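Local coordinates for sefir domain protein (Bacillus cereus F65185, PDB 5Y8E), which is a bacterial SEFIR domain of the STIR clan that probably acts in signalling through SEFIR-SEFIR association, at residues 8-13 / 35-40; 63-68 / 112-117; 85-90 / 116-121; 103-108 / 126-131. All blocks are in the same frame, centred on the assembly; numbering follows the deposited sequence. Where two conformers were deposited one is given.

Contact 1. Residues 8-13 / 35-40; sequences YSWSSE and ILDRWH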
# COMPACT_ATOMS: atom_id res chain seq x y z
N TYR A 8 -1.19 1.92 -5.45
CA TYR A 8 -1.57 0.80 -6.31
C TYR A 8 -1.37 1.14 -7.77
O TYR A 8 -1.18 2.30 -8.12
CB TYR A 8 -3.03 0.36 -6.05
CG TYR A 8 -4.10 1.33 -6.52
CD1 TYR A 8 -4.29 2.55 -5.88
CD2 TYR A 8 -4.94 1.00 -7.58
CE1 TYR A 8 -5.26 3.43 -6.29
CE2 TYR A 8 -5.94 1.88 -8.00
CZ TYR A 8 -6.08 3.09 -7.34
OH TYR A 8 -7.05 3.99 -7.73
N SER A 9 -1.39 0.12 -8.61
CA SER A 9 -1.27 0.34 -10.05
C SER A 9 -2.64 0.14 -10.69
O SER A 9 -3.43 -0.67 -10.21
CB SER A 9 -0.27 -0.65 -10.65
OG SER A 9 -0.20 -0.49 -12.06
N TRP A 10 -2.93 0.87 -11.76
CA TRP A 10 -4.21 0.70 -12.45
C TRP A 10 -4.13 -0.48 -13.43
O TRP A 10 -4.25 -0.31 -14.64
CB TRP A 10 -4.60 1.98 -13.19
CG TRP A 10 -5.13 3.09 -12.29
CD1 TRP A 10 -4.89 3.25 -10.95
CD2 TRP A 10 -5.99 4.17 -12.68
NE1 TRP A 10 -5.54 4.38 -10.49
CE2 TRP A 10 -6.22 4.96 -11.53
CE3 TRP A 10 -6.57 4.56 -13.89
CZ2 TRP A 10 -7.02 6.10 -11.55
CZ3 TRP A 10 -7.36 5.70 -13.91
CH2 TRP A 10 -7.58 6.46 -12.75
N SER A 11 -3.96 -1.68 -12.87
CA SER A 11 -3.68 -2.87 -13.66
C SER A 11 -4.82 -3.26 -14.61
O SER A 11 -4.59 -3.77 -15.71
CB SER A 11 -3.36 -4.04 -12.73
OG SER A 11 -2.38 -3.67 -11.79
N SER A 12 -6.05 -3.03 -14.16
CA SER A 12 -7.24 -3.39 -14.93
C SER A 12 -8.43 -2.69 -14.29
O SER A 12 -8.31 -2.16 -13.18
CB SER A 12 -7.46 -4.90 -14.87
OG SER A 12 -7.81 -5.29 -13.55
N GLU A 13 -9.57 -2.69 -14.96
CA GLU A 13 -10.75 -2.06 -14.37
C GLU A 13 -11.21 -2.81 -13.12
O GLU A 13 -11.60 -2.20 -12.13
CB GLU A 13 -11.88 -1.91 -15.39
CG GLU A 13 -11.58 -0.91 -16.51
CD GLU A 13 -11.23 0.49 -16.00
OE1 GLU A 13 -11.62 0.85 -14.86
OE2 GLU A 13 -10.57 1.24 -16.75
N ILE A 35 -6.71 8.10 1.88
CA ILE A 35 -6.23 8.95 0.80
C ILE A 35 -6.17 8.13 -0.49
O ILE A 35 -5.33 7.24 -0.63
CB ILE A 35 -4.83 9.52 1.11
CG1 ILE A 35 -4.84 10.26 2.45
CG2 ILE A 35 -4.37 10.44 -0.02
CD1 ILE A 35 -3.45 10.65 2.98
N LEU A 36 -7.06 8.44 -1.43
CA LEU A 36 -7.19 7.67 -2.67
C LEU A 36 -7.14 8.61 -3.87
O LEU A 36 -7.86 9.61 -3.91
CB LEU A 36 -8.50 6.87 -2.68
CG LEU A 36 -8.72 5.93 -3.87
CD1 LEU A 36 -7.67 4.81 -3.88
CD2 LEU A 36 -10.14 5.35 -3.84
N ASP A 37 -6.32 8.27 -4.86
CA ASP A 37 -6.14 9.12 -6.05
C ASP A 37 -7.44 9.53 -6.73
O ASP A 37 -7.62 10.69 -7.11
CB ASP A 37 -5.17 8.46 -7.05
CG ASP A 37 -5.61 7.07 -7.49
OD1 ASP A 37 -6.63 6.53 -7.00
OD2 ASP A 37 -4.91 6.48 -8.35
N ARG A 38 -8.37 8.60 -6.87
CA ARG A 38 -9.59 8.90 -7.62
C ARG A 38 -10.54 9.85 -6.90
O ARG A 38 -11.26 10.61 -7.55
CB ARG A 38 -10.27 7.61 -8.04
CG ARG A 38 -9.37 6.78 -8.92
CD ARG A 38 -9.95 5.43 -9.18
NE ARG A 38 -11.17 5.52 -9.96
CZ ARG A 38 -12.00 4.50 -10.13
NH1 ARG A 38 -11.73 3.34 -9.55
NH2 ARG A 38 -13.11 4.63 -10.86
N TRP A 39 -10.49 9.85 -5.58
CA TRP A 39 -11.29 10.78 -4.79
C TRP A 39 -10.72 12.19 -4.86
O TRP A 39 -11.41 13.16 -4.57
CB TRP A 39 -11.39 10.31 -3.33
CG TRP A 39 -12.27 9.10 -3.16
CD1 TRP A 39 -13.22 8.64 -4.03
CD2 TRP A 39 -12.28 8.19 -2.04
NE1 TRP A 39 -13.82 7.51 -3.53
CE2 TRP A 39 -13.26 7.21 -2.31
CE3 TRP A 39 -11.56 8.12 -0.85
CZ2 TRP A 39 -13.53 6.17 -1.41
CZ3 TRP A 39 -11.83 7.09 0.03
CH2 TRP A 39 -12.81 6.13 -0.25
N HIS A 40 -9.45 12.27 -5.25
CA HIS A 40 -8.76 13.55 -5.42
C HIS A 40 -8.66 13.96 -6.88
O HIS A 40 -8.14 15.04 -7.19
CB HIS A 40 -7.36 13.48 -4.80
CG HIS A 40 -7.37 13.48 -3.30
ND1 HIS A 40 -7.18 14.63 -2.55
CD2 HIS A 40 -7.56 12.48 -2.41
CE1 HIS A 40 -7.25 14.33 -1.27
NE2 HIS A 40 -7.48 13.03 -1.15
O HOH W 1 -9.58 2.56 -7.62

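Contact 2. Residues 63-68 / 112-117; sequences VICDKD and YFLPDF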
# COMPACT_ATOMS: atom_id res chain seq x y z
N VAL A 63 0.38 -0.98 0.33
CA VAL A 63 1.02 -1.18 -0.96
C VAL A 63 0.34 -2.38 -1.59
O VAL A 63 0.51 -3.51 -1.13
CB VAL A 63 2.54 -1.43 -0.83
CG1 VAL A 63 3.18 -1.43 -2.22
CG2 VAL A 63 3.19 -0.36 0.03
N ILE A 64 -0.47 -2.12 -2.61
CA ILE A 64 -1.28 -3.18 -3.21
C ILE A 64 -0.43 -3.95 -4.20
O ILE A 64 -0.25 -3.56 -5.35
CB ILE A 64 -2.55 -2.63 -3.89
CG1 ILE A 64 -3.35 -1.75 -2.92
CG2 ILE A 64 -3.40 -3.79 -4.41
CD1 ILE A 64 -3.66 -2.42 -1.57
N CYS A 65 0.11 -5.07 -3.72
CA CYS A 65 1.07 -5.80 -4.51
C CYS A 65 0.44 -6.91 -5.32
O CYS A 65 0.47 -8.08 -4.93
CB CYS A 65 2.15 -6.37 -3.59
SG CYS A 65 3.19 -5.11 -2.83
N ASP A 66 -0.16 -6.55 -6.45
CA ASP A 66 -0.48 -7.56 -7.45
C ASP A 66 0.75 -7.76 -8.33
O ASP A 66 1.77 -7.09 -8.15
CB ASP A 66 -1.75 -7.20 -8.25
CG ASP A 66 -1.63 -5.89 -9.02
OD1 ASP A 66 -0.71 -5.08 -8.76
OD2 ASP A 66 -2.50 -5.66 -9.89
N LYS A 67 0.66 -8.70 -9.26
CA LYS A 67 1.81 -9.02 -10.11
C LYS A 67 2.29 -7.79 -10.88
O LYS A 67 3.49 -7.54 -10.99
CB LYS A 67 1.47 -10.16 -11.07
CG LYS A 67 2.56 -10.46 -12.09
CD LYS A 67 2.28 -11.75 -12.83
CE LYS A 67 3.11 -12.89 -12.26
NZ LYS A 67 2.72 -14.23 -12.81
N ASP A 68 1.33 -7.03 -11.39
CA ASP A 68 1.62 -5.85 -12.19
C ASP A 68 2.43 -4.81 -11.41
O ASP A 68 3.42 -4.29 -11.91
CB ASP A 68 0.32 -5.22 -12.70
CG ASP A 68 0.56 -4.01 -13.58
OD1 ASP A 68 1.11 -4.19 -14.69
OD2 ASP A 68 0.20 -2.89 -13.17
N TYR A 112 5.36 -14.28 -2.05
CA TYR A 112 4.49 -13.13 -2.21
C TYR A 112 4.99 -12.16 -3.27
O TYR A 112 6.20 -11.98 -3.46
CB TYR A 112 4.37 -12.38 -0.88
CG TYR A 112 3.55 -13.11 0.15
CD1 TYR A 112 2.49 -13.92 -0.22
CD2 TYR A 112 3.85 -13.00 1.51
CE1 TYR A 112 1.75 -14.60 0.71
CE2 TYR A 112 3.11 -13.67 2.45
CZ TYR A 112 2.06 -14.47 2.04
OH TYR A 112 1.31 -15.15 2.97
N PHE A 113 4.04 -11.54 -3.97
CA PHE A 113 4.36 -10.41 -4.82
C PHE A 113 4.78 -9.28 -3.91
O PHE A 113 3.97 -8.70 -3.19
CB PHE A 113 3.15 -10.02 -5.67
CG PHE A 113 2.77 -11.05 -6.69
CD1 PHE A 113 3.71 -11.55 -7.57
CD2 PHE A 113 1.47 -11.54 -6.75
CE1 PHE A 113 3.37 -12.51 -8.51
CE2 PHE A 113 1.12 -12.49 -7.68
CZ PHE A 113 2.07 -12.98 -8.56
N LEU A 114 6.09 -9.04 -3.90
CA LEU A 114 6.69 -7.98 -3.12
C LEU A 114 7.82 -7.43 -3.98
O LEU A 114 8.58 -8.21 -4.56
CB LEU A 114 7.25 -8.54 -1.82
CG LEU A 114 7.28 -7.68 -0.56
CD1 LEU A 114 5.90 -7.11 -0.30
CD2 LEU A 114 7.73 -8.49 0.63
N PRO A 115 7.92 -6.10 -4.09
CA PRO A 115 9.02 -5.56 -4.89
C PRO A 115 10.37 -5.98 -4.31
O PRO A 115 10.45 -6.14 -3.09
CB PRO A 115 8.83 -4.05 -4.78
CG PRO A 115 7.36 -3.89 -4.58
CD PRO A 115 6.97 -5.04 -3.68
N ASP A 116 11.38 -6.15 -5.16
CA ASP A 116 12.70 -6.67 -4.77
C ASP A 116 13.35 -5.87 -3.65
O ASP A 116 14.08 -6.42 -2.82
CB ASP A 116 13.66 -6.65 -5.97
CG ASP A 116 13.31 -7.65 -7.04
OD1 ASP A 116 12.74 -8.72 -6.71
OD2 ASP A 116 13.62 -7.37 -8.22
N PHE A 117 13.10 -4.57 -3.66
CA PHE A 117 13.83 -3.64 -2.80
C PHE A 117 13.18 -3.40 -1.44
O PHE A 117 13.74 -2.69 -0.60
CB PHE A 117 14.08 -2.32 -3.52
CG PHE A 117 12.84 -1.67 -4.04
CD1 PHE A 117 12.10 -0.82 -3.23
CD2 PHE A 117 12.43 -1.87 -5.35
CE1 PHE A 117 10.96 -0.22 -3.70
CE2 PHE A 117 11.30 -1.27 -5.83
CZ PHE A 117 10.55 -0.44 -5.01

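Contact 3. Residues 85-90 / 116-121; sequences MIITPN and DFFKSR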
# COMPACT_ATOMS: atom_id res chain seq x y z
N MET A 85 3.35 5.91 -10.63
CA MET A 85 2.48 5.76 -9.48
C MET A 85 2.88 4.57 -8.56
O MET A 85 2.18 4.23 -7.67
CB MET A 85 1.01 5.65 -9.90
CG MET A 85 0.62 4.33 -10.46
SD MET A 85 -1.00 4.43 -11.45
CE MET A 85 -2.02 5.11 -10.26
N ILE A 86 4.04 3.99 -8.82
CA ILE A 86 4.53 2.83 -8.14
C ILE A 86 5.74 3.24 -7.25
O ILE A 86 6.61 3.90 -7.69
CB ILE A 86 4.92 1.75 -9.20
CG1 ILE A 86 3.62 1.29 -9.89
CG2 ILE A 86 5.62 0.66 -8.61
CD1 ILE A 86 3.79 0.37 -10.93
N ILE A 87 5.72 2.82 -6.01
CA ILE A 87 6.76 3.15 -5.09
C ILE A 87 8.14 2.79 -5.64
O ILE A 87 8.36 1.72 -6.10
CB ILE A 87 6.50 2.49 -3.74
CG1 ILE A 87 5.33 3.15 -3.04
CG2 ILE A 87 7.65 2.60 -2.84
CD1 ILE A 87 4.87 2.41 -1.87
N THR A 88 9.07 3.73 -5.51
CA THR A 88 10.46 3.54 -5.93
C THR A 88 11.41 3.23 -4.76
O THR A 88 11.14 3.57 -3.67
CB THR A 88 11.02 4.86 -6.56
OG1 THR A 88 10.95 5.87 -5.59
CG2 THR A 88 10.20 5.28 -7.74
N PRO A 89 12.59 2.66 -5.06
CA PRO A 89 13.56 2.41 -3.98
C PRO A 89 13.85 3.69 -3.20
O PRO A 89 13.92 3.65 -1.97
CB PRO A 89 14.81 1.96 -4.73
CG PRO A 89 14.26 1.28 -5.95
CD PRO A 89 13.05 2.10 -6.34
N ASN A 90 13.99 4.81 -3.89
CA ASN A 90 14.30 6.07 -3.22
C ASN A 90 13.21 6.51 -2.25
O ASN A 90 13.50 6.97 -1.14
CB ASN A 90 14.57 7.17 -4.23
CG ASN A 90 15.13 8.41 -3.58
OD1 ASN A 90 14.49 9.45 -3.54
ND2 ASN A 90 16.33 8.29 -3.04
N ASP A 116 11.38 -6.15 -5.16
CA ASP A 116 12.70 -6.67 -4.77
C ASP A 116 13.35 -5.87 -3.65
O ASP A 116 14.08 -6.42 -2.82
CB ASP A 116 13.66 -6.65 -5.97
CG ASP A 116 13.31 -7.65 -7.04
OD1 ASP A 116 12.74 -8.72 -6.71
OD2 ASP A 116 13.62 -7.37 -8.22
N PHE A 117 13.10 -4.57 -3.66
CA PHE A 117 13.83 -3.64 -2.80
C PHE A 117 13.18 -3.40 -1.44
O PHE A 117 13.74 -2.69 -0.60
CB PHE A 117 14.08 -2.32 -3.52
CG PHE A 117 12.84 -1.67 -4.04
CD1 PHE A 117 12.10 -0.82 -3.23
CD2 PHE A 117 12.43 -1.87 -5.35
CE1 PHE A 117 10.96 -0.22 -3.70
CE2 PHE A 117 11.30 -1.27 -5.83
CZ PHE A 117 10.55 -0.44 -5.01
N PHE A 118 12.00 -3.97 -1.23
CA PHE A 118 11.38 -3.93 0.08
C PHE A 118 12.26 -4.75 1.02
O PHE A 118 12.47 -5.94 0.80
CB PHE A 118 9.95 -4.48 0.02
CG PHE A 118 8.93 -3.47 -0.47
CD1 PHE A 118 7.62 -3.53 -0.04
CD2 PHE A 118 9.30 -2.48 -1.37
CE1 PHE A 118 6.68 -2.61 -0.49
CE2 PHE A 118 8.37 -1.55 -1.83
CZ PHE A 118 7.05 -1.62 -1.38
N LYS A 119 12.78 -4.10 2.06
CA LYS A 119 13.80 -4.72 2.90
C LYS A 119 13.27 -5.83 3.79
O LYS A 119 13.87 -6.90 3.86
CB LYS A 119 14.57 -3.66 3.70
CG LYS A 119 15.43 -2.78 2.82
CD LYS A 119 15.96 -1.59 3.58
CE LYS A 119 16.32 -0.45 2.64
NZ LYS A 119 16.09 0.87 3.30
N SER A 120 12.16 -5.58 4.48
CA SER A 120 11.49 -6.68 5.15
C SER A 120 10.68 -7.46 4.12
O SER A 120 10.12 -6.88 3.19
CB SER A 120 10.61 -6.20 6.30
OG SER A 120 9.63 -5.28 5.86
N ARG A 121 10.66 -8.78 4.27
CA ARG A 121 9.96 -9.65 3.33
C ARG A 121 8.53 -9.91 3.77
O ARG A 121 7.87 -10.83 3.29
CB ARG A 121 10.71 -10.97 3.16
CG ARG A 121 11.87 -10.92 2.18
CD ARG A 121 11.39 -10.59 0.77
NE ARG A 121 11.66 -9.21 0.40
CZ ARG A 121 11.36 -8.68 -0.78
NH1 ARG A 121 10.77 -9.43 -1.70
NH2 ARG A 121 11.65 -7.42 -1.04

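Contact 4. Residues 103-108 / 126-131; sequences ISLGEE and WNYEDI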
# COMPACT_ATOMS: atom_id res chain seq x y z
N ILE A 103 0.24 -5.58 0.85
CA ILE A 103 -0.77 -6.63 0.72
C ILE A 103 -0.50 -7.38 -0.57
O ILE A 103 -0.59 -6.80 -1.66
CB ILE A 103 -2.19 -6.04 0.67
CG1 ILE A 103 -2.46 -5.12 1.87
CG2 ILE A 103 -3.24 -7.15 0.61
CD1 ILE A 103 -3.79 -4.35 1.78
N SER A 104 -0.14 -8.65 -0.46
CA SER A 104 0.16 -9.46 -1.64
C SER A 104 -1.10 -10.12 -2.19
O SER A 104 -1.79 -10.86 -1.48
CB SER A 104 1.21 -10.54 -1.33
OG SER A 104 1.61 -11.22 -2.51
N LEU A 105 -1.41 -9.82 -3.45
CA LEU A 105 -2.57 -10.41 -4.10
C LEU A 105 -2.08 -11.57 -4.94
O LEU A 105 -1.71 -11.39 -6.10
CB LEU A 105 -3.28 -9.38 -4.98
CG LEU A 105 -3.73 -8.11 -4.26
CD1 LEU A 105 -4.60 -7.26 -5.18
CD2 LEU A 105 -4.48 -8.46 -2.99
N GLY A 106 -2.03 -12.75 -4.34
CA GLY A 106 -1.49 -13.91 -5.03
C GLY A 106 -0.00 -14.07 -4.80
O GLY A 106 0.61 -13.34 -4.02
N GLU A 107 0.58 -15.04 -5.49
CA GLU A 107 1.98 -15.38 -5.28
C GLU A 107 2.56 -16.04 -6.52
O GLU A 107 1.83 -16.45 -7.43
CB GLU A 107 2.12 -16.32 -4.09
CG GLU A 107 1.40 -17.65 -4.28
CD GLU A 107 1.65 -18.61 -3.14
OE1 GLU A 107 2.48 -19.53 -3.32
OE2 GLU A 107 1.02 -18.44 -2.08
N GLU A 108 3.88 -16.16 -6.55
CA GLU A 108 4.58 -16.76 -7.67
C GLU A 108 5.83 -17.46 -7.15
O GLU A 108 6.56 -16.91 -6.32
CB GLU A 108 4.96 -15.67 -8.68
CG GLU A 108 5.50 -16.19 -10.00
CD GLU A 108 5.61 -15.09 -11.04
OE1 GLU A 108 6.20 -14.03 -10.73
OE2 GLU A 108 5.09 -15.28 -12.16
N TRP A 126 -3.03 -11.82 1.08
CA TRP A 126 -4.48 -11.79 0.99
C TRP A 126 -5.07 -13.17 0.73
O TRP A 126 -4.65 -13.88 -0.19
CB TRP A 126 -4.92 -10.80 -0.10
CG TRP A 126 -6.36 -10.40 0.00
CD1 TRP A 126 -7.40 -10.84 -0.78
CD2 TRP A 126 -6.93 -9.47 0.94
NE1 TRP A 126 -8.57 -10.24 -0.38
CE2 TRP A 126 -8.31 -9.39 0.66
CE3 TRP A 126 -6.40 -8.70 1.97
CZ2 TRP A 126 -9.17 -8.57 1.40
CZ3 TRP A 126 -7.25 -7.88 2.70
CH2 TRP A 126 -8.62 -7.82 2.41
N ASN A 127 -6.03 -13.56 1.55
CA ASN A 127 -6.67 -14.85 1.39
C ASN A 127 -8.06 -14.67 0.80
O ASN A 127 -9.01 -14.29 1.50
CB ASN A 127 -6.75 -15.59 2.73
CG ASN A 127 -7.24 -17.02 2.58
OD1 ASN A 127 -7.66 -17.43 1.50
ND2 ASN A 127 -7.19 -17.79 3.66
N TYR A 128 -8.19 -14.93 -0.50
CA TYR A 128 -9.47 -14.76 -1.19
C TYR A 128 -10.52 -15.75 -0.71
O TYR A 128 -11.71 -15.55 -0.94
CB TYR A 128 -9.29 -14.86 -2.70
CG TYR A 128 -8.56 -13.69 -3.32
CD1 TYR A 128 -9.21 -12.48 -3.56
CD2 TYR A 128 -7.22 -13.79 -3.68
CE1 TYR A 128 -8.55 -11.41 -4.14
CE2 TYR A 128 -6.55 -12.72 -4.26
CZ TYR A 128 -7.22 -11.54 -4.48
OH TYR A 128 -6.57 -10.47 -5.06
N GLU A 129 -10.08 -16.81 -0.04
CA GLU A 129 -10.99 -17.83 0.49
C GLU A 129 -11.41 -17.55 1.93
O GLU A 129 -12.23 -18.27 2.49
CB GLU A 129 -10.36 -19.22 0.40
CG GLU A 129 -9.70 -19.51 -0.95
CD GLU A 129 -10.64 -19.28 -2.14
OE1 GLU A 129 -11.83 -19.66 -2.07
OE2 GLU A 129 -10.17 -18.72 -3.15
N ASP A 130 -10.84 -16.50 2.52
CA ASP A 130 -11.25 -16.06 3.85
C ASP A 130 -11.02 -14.56 3.93
O ASP A 130 -10.12 -14.08 4.63
CB ASP A 130 -10.48 -16.82 4.94
CG ASP A 130 -11.14 -16.70 6.31
OD1 ASP A 130 -11.98 -15.79 6.52
OD2 ASP A 130 -10.79 -17.50 7.20
N ILE A 131 -11.83 -13.81 3.19
CA ILE A 131 -11.71 -12.35 3.15
C ILE A 131 -11.87 -11.71 4.54
O ILE A 131 -11.12 -10.78 4.88
CB ILE A 131 -12.71 -11.73 2.14
CG1 ILE A 131 -12.35 -12.17 0.72
CG2 ILE A 131 -12.72 -10.21 2.23
CD1 ILE A 131 -13.53 -12.18 -0.24
O HOH W 2 -2.88 -13.81 -1.98

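Contact 1. Residues 8-13 / 35-40
Tyr8 and Asp37 meet because each side chain is turned with CG between its own backbone N and carbonyl carbon (chi1 71° for Tyr8, 57° for Asp37). They then reach toward each other tip to tip. Tyr8 OH donates to Asp37 OD1 at 2.7 Å and uses the syn lone pair of that oxygen. Asp37 OD1 lies at the edge of the phenol, near its plane, while the carboxylate plane is steeply turned against the ring. The other oxygen serves Trp10, whose NE1 donates to Asp37 OD2 at 3.1 Å. This second bond is bent, with an N-H...O angle of 141°, and its acceptor is tilted out of the indole plane. Two aromatic donors thus hold the two oxygens of one buried carboxylate and fix its rotation. Arg38 N adds a weak bond to Asp37 OD1 from the backbone. On the phenol ring, Tyr8 CE1 packs on Leu36 CD1 at 3.7 Å. Arg38 runs past the same hydroxyl, and its CG lies 3.6 Å from Trp10 CZ2. A water donates to Tyr8 OH at 2.9 Å and accepts from Arg38 NH1 at 3.0 Å, at the edge of the guanidinium. The guanidinium is far from the indole, so any cation-pi attraction is weak at most. Val19 of helix 13-29 touches Tyr8, and Phe50 of helix 47-57 touches Asp37. The two segments are loops that follow the neighbouring parallel strands 3-7 and 33-35, and their meeting at the strand ends is typical of the alpha/beta fold of TIR-like SEFIR domains.

Contact 2. Residues 63-68 / 112-117
Cys65, in strand 60-65 and the centre of an inverse gamma turn, faces Phe113 with their CA atoms 5.7 Å apart, and no hydrogen bond joins the two segments. Cys65 CB comes close to the carbonyl of Phe113, 3.0 Å from Phe113 O. Cys65 SG lies 3.9 Å from Pro115 CD. The Phe113 ring packs against the start of helix 67-75. Its CG is anti to the carbonyl carbon (chi1 -67°), and one ring face is turned to Lys67. Lys67 CA stands over the ring centre. Lys67 CB makes a CH-pi contact over the same face, 4.0 Å from the ring centroid. The contact thus lies where a central parallel strand of the alpha/beta sheet passes into its helix, with the loop after strand 111-112 laid against that junction. Asp66 is the N-cap of the helix: its OD1 accepts from Tyr69 N, while OD2 bonds to Ser11 OG. Farther along the lysine, the chain bends at chi3 (-101°). Lys67 CE comes 3.8 Å from Phe113 CE1, and NZ goes on to a salt bridge with Glu108.

Contact 3. Residues 85-90 / 116-121
The N-terminus of helix 89-93, where Thr88 is the N-cap and Pro89 the first helical residue, is the element that Phe117 packs on. Pro89 CG stands over the centre of the Phe117 ring in a CH-pi contact, 3.8 Å from the centroid and 13° off the ring normal. Pro89 CD lies 3.8 Å from Phe117 CZ, and Pro89 N comes over the same face. The two side chains cross at about a right angle. With Phe117 CG between the backbone N and the carbonyl carbon (chi1 55°), the ring leaves the loop toward Pro89. At the ring's edge, near its plane, Phe117 CZ meets Ile87 O at 3.3 Å. Ile87 CG2 reaches both aromatic residues: it is 4.4 Å from Phe117 CE1 and 4.3 Å from Phe118 CE2. The Phe118 ring in turn has Phe117 CD1 at its edge. The contact is apolar, without a hydrogen bond between the segments. Thr88 OG1 is turned to its own helix and caps Ile91 N. Around this core, Ile87 rests on Met51 and Ile55 of helix 47-57 and on Phe100 of strand 100-108. Phe118 stacks on Tyr92 and touches Pro102, so its side chain contacts both helix 89-93 and strand 100-108.

Contact 4. Residues 103-108 / 126-131
Trp126 starts its contact with strand 100-108 at CB, which lies 3.7 Å from Leu105 CD2 and close to Ser104 O. CG is anti to the backbone N (chi1 -163°), and the side chain runs beside those of Ile103 and Leu105, pointing the same way. Trp126 CG remains near Leu105 CD2. Farther out, Trp126 CE3 on the six-membered ring meets Ile103 CG2 at 3.8 Å. On the five-membered ring, CD1 stands over the centre of the Tyr128 ring, 3.5 Å above its plane. Tyr128 itself crosses Leu105 at about a right angle, with its OH 3.5 Å from Leu105 CB. Leu105 CD2 thus touches both Tyr128 OH and Trp126 CB. The backbones are joined too. Trp126 N donates to Ser104 O at 3.0 Å, in the carbonyl plane. A water accepts from Gly106 N and donates to Ser104 O; its link to Trp126 O is very short and so less certain. In one of its two conformers, Ser104 OG donates to Gly106 O at 2.8 Å, across the break in the strand. Next along the chain, Asn127 OD1 accepts from Glu129 N in an Asx turn, which lies within the type I beta turn from Asn127 to Asp130. Asp130 then caps helix 131-143 through Lys133 N. The Trp126 N to Ser104 O bond adjoins the parallel pairing of strands 100-108 and 124-125. Trp126 meets Trp18 of helix 13-29 edge-to-face and touches Ser134 of helix 131-143, while Ile103 packs on Leu138 of that helix.

How the contacts relate
All four contacts are largely buried. Contact 2 lies nearest the chain centre and contact 4 farthest out, though each includes an exposed residue, Lys67 and Tyr128. Contacts 2 and 4 share the sheet, where Cys65 N of strand 60-65 probably bonds to Ile103 O of strand 100-108. Contacts 2 and 3 share Asp116 and Phe117 and follow one loop, with centres about 9 Å apart; both are apolar across the segments and place an aromatic ring at a helix start. Contact 1 is more polar, built round a carboxylate and a water. Its serines reach contact 2 through Asp66 and Asp68, and Met85 of contact 3 packs on its Trp10. Contact 4 touches neither contact 1 nor contact 3.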